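Local coordinates for protein VMB-1 (Vibrio alginolyticus, PDB 6JV4) that probably hydrolyses beta-lactam antibiotics as a zinc-dependent subclass B1 metallo-beta-lactamase of the periplasm, at residues 77-82 / 147-152; 163-168 / 199-204. All coordinates share one frame; numbering follows the deposited sequence.

Interaction 1. Residues 77-82 / 147-152. With ZN (zinc ion), chain E.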
loop_
_atom_site.group_PDB
_atom_site.type_symbol
_atom_site.label_atom_id
_atom_site.label_comp_id
_atom_site.label_asym_id
_atom_site.label_seq_id
_atom_site.Cartn_x
_atom_site.Cartn_y
_atom_site.Cartn_z
ATOM N N SER A 77 3.671 -13.632 4.974
ATOM C CA SER A 77 4.558 -12.629 4.354
ATOM C C SER A 77 3.848 -11.290 4.321
ATOM O O SER A 77 2.660 -11.248 4.532
ATOM C CB SER A 77 4.990 -13.055 2.979
ATOM O OG SER A 77 3.896 -12.977 2.054
ATOM N N ALA A 78 4.622 -10.241 4.072
ATOM C CA ALA A 78 4.097 -8.885 3.857
ATOM C C ALA A 78 4.819 -8.307 2.656
ATOM O O ALA A 78 6.033 -8.583 2.459
ATOM C CB ALA A 78 4.308 -8.039 5.069
ATOM N N VAL A 79 4.127 -7.451 1.911
ATOM C CA VAL A 79 4.749 -6.621 0.863
ATOM C C VAL A 79 4.536 -5.161 1.255
ATOM O O VAL A 79 3.455 -4.813 1.798
ATOM C CB VAL A 79 4.196 -6.902 -0.546
ATOM C CG1 VAL A 79 2.702 -6.615 -0.660
ATOM C CG2 VAL A 79 4.971 -6.146 -1.614
ATOM N N VAL A 80 5.555 -4.341 1.082
ATOM C CA VAL A 80 5.460 -2.891 1.402
ATOM C C VAL A 80 5.462 -2.123 0.090
ATOM O O VAL A 80 6.225 -2.500 -0.830
ATOM C CB VAL A 80 6.574 -2.422 2.363
ATOM C CG1 VAL A 80 6.556 -3.245 3.640
ATOM C CG2 VAL A 80 7.935 -2.424 1.740
ATOM N N THR A 81 4.583 -1.144 -0.037
ATOM C CA THR A 81 4.296 -0.543 -1.357
ATOM C C THR A 81 5.120 0.709 -1.588
ATOM O O THR A 81 5.093 1.179 -2.753
ATOM C CB THR A 81 2.797 -0.391 -1.587
ATOM O OG1 THR A 81 2.219 0.465 -0.608
ATOM C CG2 THR A 81 2.144 -1.761 -1.621
ATOM N N HIS A 82 5.745 1.278 -0.558
ATOM C CA HIS A 82 6.794 2.299 -0.776
ATOM C C HIS A 82 7.606 2.485 0.493
ATOM O O HIS A 82 7.303 1.819 1.467
ATOM C CB HIS A 82 6.283 3.612 -1.335
ATOM C CG HIS A 82 5.512 4.491 -0.432
ATOM N ND1 HIS A 82 4.244 4.182 -0.037
ATOM C CD2 HIS A 82 5.792 5.720 0.076
ATOM C CE1 HIS A 82 3.753 5.189 0.683
ATOM N NE2 HIS A 82 4.714 6.120 0.811
ATOM N N ASP A 147 9.633 4.795 -5.965
ATOM C CA ASP A 147 9.541 3.327 -5.791
ATOM C C ASP A 147 8.110 2.792 -5.717
ATOM O O ASP A 147 7.958 1.562 -5.673
ATOM C CB ASP A 147 10.312 2.882 -4.549
ATOM C CG ASP A 147 9.740 3.470 -3.273
ATOM O OD1 ASP A 147 9.384 4.649 -3.303
ATOM O OD2 ASP A 147 9.672 2.734 -2.293
ATOM N N ASN A 148 7.090 3.628 -5.701
ATOM C CA ASN A 148 5.723 3.192 -5.341
ATOM C C ASN A 148 5.259 2.041 -6.262
ATOM O O ASN A 148 5.441 2.142 -7.510
ATOM C CB ASN A 148 4.728 4.362 -5.289
ATOM C CG ASN A 148 4.674 5.269 -6.499
ATOM O OD1 ASN A 148 5.029 4.859 -7.659
ATOM N ND2 ASN A 148 4.284 6.488 -6.256
ATOM N N ILE A 149 4.685 0.990 -5.682
ATOM C CA ILE A 149 4.031 -0.110 -6.439
ATOM C C ILE A 149 2.557 -0.170 -6.098
ATOM O O ILE A 149 2.115 0.316 -5.046
ATOM C CB ILE A 149 4.723 -1.459 -6.111
ATOM C CG1 ILE A 149 4.811 -1.727 -4.625
ATOM C CG2 ILE A 149 6.104 -1.503 -6.758
ATOM C CD1 ILE A 149 5.176 -3.162 -4.262
ATOM N N VAL A 150 1.792 -0.828 -6.973
ATOM C CA VAL A 150 0.391 -1.155 -6.675
ATOM C C VAL A 150 0.279 -2.680 -6.611
ATOM O O VAL A 150 1.159 -3.396 -7.129
ATOM C CB VAL A 150 -0.559 -0.535 -7.713
ATOM C CG1 VAL A 150 -0.428 0.987 -7.739
ATOM C CG2 VAL A 150 -0.382 -1.156 -9.095
ATOM N N VAL A 151 -0.809 -3.124 -6.016
ATOM C CA VAL A 151 -1.026 -4.577 -5.855
ATOM C C VAL A 151 -2.436 -4.874 -6.320
ATOM O O VAL A 151 -3.371 -4.247 -5.824
ATOM C CB VAL A 151 -0.778 -5.049 -4.425
ATOM C CG1 VAL A 151 -0.878 -6.574 -4.366
ATOM C CG2 VAL A 151 0.569 -4.550 -3.910
ATOM N N TRP A 152 -2.552 -5.801 -7.261
ATOM C CA TRP A 152 -3.828 -6.230 -7.860
ATOM C C TRP A 152 -4.284 -7.561 -7.310
ATOM O O TRP A 152 -3.465 -8.447 -7.232
ATOM C CB TRP A 152 -3.631 -6.344 -9.369
ATOM C CG TRP A 152 -4.797 -6.847 -10.171
ATOM C CD1 TRP A 152 -4.739 -7.919 -11.013
ATOM C CD2 TRP A 152 -6.105 -6.268 -10.351
ATOM N NE1 TRP A 152 -5.927 -8.066 -11.687
ATOM C CE2 TRP A 152 -6.792 -7.078 -11.285
ATOM C CE3 TRP A 152 -6.782 -5.154 -9.831
ATOM C CZ2 TRP A 152 -8.068 -6.757 -11.754
ATOM C CZ3 TRP A 152 -8.061 -4.872 -10.246
ATOM C CH2 TRP A 152 -8.708 -5.660 -11.213
HETATM ZN ZN ZN E . 4.504 8.192 1.236
#
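Thr-81 and Ile-149 form the tight part of this contact. The Thr-81 carbonyl oxygen accepts the backbone N-H of Ile-149 in a nearly straight hydrogen bond (O to N 3.0 Å, 165° at the hydrogen). The same oxygen also receives a CA-H...O contact from Asn-148, with CA 3.3 Å away. Ile-149 suits its place through the length of its CG1-CD1 arm: with chi1 at 53°, CG1 stands between the backbone N and the carbonyl carbon and comes within 3.5 Å of Thr-81 CA, and CD1 carries the arm on to Val-79 CG2. Threonine divides its two branches by polarity. Its CG2 meets Val-151 CG2 at 3.9 Å, the two side chains crossing at about a right angle, whereas OG1 turns to a hydrogen bond with Asp-53.

Packing is slacker between the two valines, where Val-79 CG1 and Val-151 CG2 are 4.4 Å apart; Ile-52 of strand 48-52 lies against both. At the other end His-82 touches the second segment through its backbone and CB, with Asp-147 OD2 3.3 Å from His-82 CA. Its imidazole leads away to bind zinc through NE2 at 2.1 Å, beside His-84 and His-144, and a bound citrate lies close by. The Asp-147 carboxylate makes no salt bridge with this ring; it is hydrogen-bonded to Thr-107 and Thr-145. The chemistry therefore divides: apolar packing and one main-chain bond join the residues before His-82 to the second segment, Asp-147 meets His-82 at CA and CB rather than at the ring, and NE2 is given to the metal.

Interaction 2. Residues 163-168 / 199-204. With ZN (zinc ion), chain F.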
loop_
_atom_site.group_PDB
_atom_site.type_symbol
_atom_site.label_atom_id
_atom_site.label_comp_id
_atom_site.label_asym_id
_atom_site.label_seq_id
_atom_site.Cartn_x
_atom_site.Cartn_y
_atom_site.Cartn_z
ATOM N N CYS A 163 -0.044 4.923 -1.652
ATOM C CA CYS A 163 0.042 6.396 -1.684
ATOM C C CYS A 163 0.196 6.968 -3.088
ATOM O O CYS A 163 0.088 8.180 -3.238
ATOM C CB CYS A 163 1.101 6.884 -0.726
ATOM S SG CYS A 163 0.567 6.493 0.966
ATOM N N PHE A 164 0.398 6.118 -4.104
ATOM C CA PHE A 164 0.332 6.491 -5.521
ATOM C C PHE A 164 -1.075 6.927 -5.914
ATOM O O PHE A 164 -1.193 7.637 -6.984
ATOM C CB PHE A 164 0.732 5.256 -6.314
ATOM C CG PHE A 164 0.792 5.393 -7.810
ATOM C CD1 PHE A 164 1.813 6.116 -8.404
ATOM C CD2 PHE A 164 -0.142 4.748 -8.608
ATOM C CE1 PHE A 164 1.901 6.215 -9.779
ATOM C CE2 PHE A 164 -0.091 4.917 -9.983
ATOM C CZ PHE A 164 0.949 5.609 -10.569
ATOM N N VAL A 165 -2.099 6.498 -5.182
ATOM C CA VAL A 165 -3.512 6.873 -5.508
ATOM C C VAL A 165 -4.069 7.735 -4.371
ATOM O O VAL A 165 -4.018 7.332 -3.197
ATOM C CB VAL A 165 -4.394 5.648 -5.780
ATOM C CG1 VAL A 165 -5.832 6.035 -6.081
ATOM C CG2 VAL A 165 -3.772 4.792 -6.882
ATOM N N LYS A 166 -4.605 8.903 -4.741
ATOM C CA LYS A 166 -5.274 9.794 -3.766
ATOM C C LYS A 166 -6.761 9.431 -3.709
ATOM O O LYS A 166 -7.308 8.844 -4.644
ATOM C CB LYS A 166 -5.109 11.258 -4.196
ATOM C CG LYS A 166 -3.678 11.705 -4.447
ATOM C CD LYS A 166 -2.747 11.469 -3.261
ATOM C CE LYS A 166 -3.030 12.321 -2.047
ATOM N NZ LYS A 166 -1.973 12.135 -1.013
ATOM N N SER A 167 -7.413 9.843 -2.645
ATOM C CA SER A 167 -8.861 9.642 -2.527
ATOM C C SER A 167 -9.566 10.631 -3.450
ATOM O O SER A 167 -9.013 11.654 -3.829
ATOM C CB SER A 167 -9.336 9.792 -1.102
ATOM O OG SER A 167 -9.308 11.162 -0.732
ATOM N N LEU A 168 -10.816 10.346 -3.736
ATOM C CA LEU A 168 -11.609 11.194 -4.638
ATOM C C LEU A 168 -11.757 12.612 -4.095
ATOM O O LEU A 168 -11.772 13.569 -4.922
ATOM C CB LEU A 168 -12.947 10.509 -4.892
ATOM C CG LEU A 168 -13.743 11.133 -6.018
ATOM C CD1 LEU A 168 -12.959 11.052 -7.338
ATOM C CD2 LEU A 168 -15.063 10.381 -6.136
ATOM N N LYS A 199 -12.700 -2.914 -9.669
ATOM C CA LYS A 199 -14.013 -2.635 -9.042
ATOM C C LYS A 199 -13.847 -1.756 -7.820
ATOM O O LYS A 199 -14.756 -0.957 -7.558
ATOM C CB LYS A 199 -14.726 -3.940 -8.723
ATOM C CG LYS A 199 -15.105 -4.693 -9.992
ATOM C CD LYS A 199 -16.031 -3.909 -10.939
ATOM C CE LYS A 199 -16.547 -4.750 -12.101
ATOM N NZ LYS A 199 -15.513 -4.921 -13.149
ATOM N N LEU A 200 -12.764 -1.932 -7.080
ATOM C CA LEU A 200 -12.518 -1.175 -5.834
ATOM C C LEU A 200 -11.068 -0.748 -5.915
ATOM O O LEU A 200 -10.253 -1.579 -6.302
ATOM C CB LEU A 200 -12.735 -2.090 -4.635
ATOM C CG LEU A 200 -12.716 -1.429 -3.254
ATOM C CD1 LEU A 200 -13.844 -0.430 -3.098
ATOM C CD2 LEU A 200 -12.844 -2.521 -2.209
ATOM N N VAL A 201 -10.824 0.514 -5.678
ATOM C CA VAL A 201 -9.459 1.066 -5.612
ATOM C C VAL A 201 -9.239 1.585 -4.189
ATOM O O VAL A 201 -10.095 2.332 -3.662
ATOM C CB VAL A 201 -9.278 2.180 -6.653
ATOM C CG1 VAL A 201 -7.897 2.813 -6.503
ATOM C CG2 VAL A 201 -9.519 1.671 -8.058
ATOM N N VAL A 202 -8.217 1.048 -3.526
ATOM C CA VAL A 202 -7.901 1.455 -2.142
ATOM C C VAL A 202 -6.764 2.462 -2.197
ATOM O O VAL A 202 -5.647 2.083 -2.578
ATOM C CB VAL A 202 -7.538 0.228 -1.284
ATOM C CG1 VAL A 202 -7.213 0.657 0.125
ATOM C CG2 VAL A 202 -8.640 -0.823 -1.297
ATOM N N PRO A 203 -7.008 3.740 -1.848
ATOM C CA PRO A 203 -5.943 4.713 -1.743
ATOM C C PRO A 203 -5.206 4.518 -0.423
ATOM O O PRO A 203 -5.715 3.934 0.513
ATOM C CB PRO A 203 -6.661 6.035 -1.821
ATOM C CG PRO A 203 -7.941 5.756 -1.036
ATOM C CD PRO A 203 -8.298 4.333 -1.413
ATOM N N GLY A 204 -3.962 5.004 -0.400
ATOM C CA GLY A 204 -3.136 4.951 0.813
ATOM C C GLY A 204 -3.756 5.705 1.964
ATOM O O GLY A 204 -3.545 5.294 3.141
HETATM ZN ZN ZN F . 1.107 8.081 2.610
#
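Val-165, Pro-203 and Gly-204 bury the most surface where the turn leaving Cys-163 lies against strand 200-203. No hydrogen bond joins the two segments, so shape decides how they fit. The closest approach is that of the Val-165 carbonyl oxygen to Pro-203 CB, at 3.2 Å. Proline suits this position: it has no N-H to be satisfied, and its compact ring offers carbon to the turn. Pro-203 CG also lies 4.3 Å from Ser-167 CB.

Val-165 turns its side chain toward the strand. With CG1 anti to the backbone N (chi1 179°), this methyl reaches Val-201 CG1 at 3.9 Å, and the two valines cross at about a right angle. The same CG1 lies 4.3 Å from Pro-203 CB, so one methyl of a beta-branched residue touches two apolar neighbours on the strand. Met-188 of helix 184-194, together with Leu-213 and Leu-214 of helix 212-226, also packs on Val-165, placing it where helices and sheet edge converge.

Gly-204 follows directly on the strand and brings its main chain close to Cys-163, the CA atoms being 4.3 Å apart. Glycine fits here because a beta carbon would be directed into the sulfur; without one, Cys-163 SG sits 4.0 Å from Gly-204 CA. The Cys-163 side chain sets out away from the strand, and SG, anti to its own carbonyl carbon (chi1 -66°), binds zinc at 2.3 Å. Asp-86 and His-205, the residue after Gly-204, bind the same ion. Together they make the Asp-Cys-His second zinc site characteristic of subclass B1 metallo-beta-lactamases, with Cys-163 and His-205 coming from loops that follow strands 158-162 and 200-203, and Asp-86 from the short helix 85-88.

In the fold
From the N terminus, the chain builds strands 13-16 to 48-52 and helix 58-70 before strand 74-79 delivers residues 77-82. Interaction 1 closes a loop of 64 residues, containing helices such as 105-113 and strands that include 127-129 and 135-138, and ties the seven-stranded sheet to the five-stranded one. Interaction 2 opens only afterwards: it spans 30 residues, helix 184-194 among them, and joins the turn after strand 158-162 to edge strand 200-203. The two loops are thus in series, neither nested nor crossed. They meet at the dizinc site, where His-82 CE1 packs 3.4 Å from Cys-163 CB, and again where Val-150 touches Phe-164.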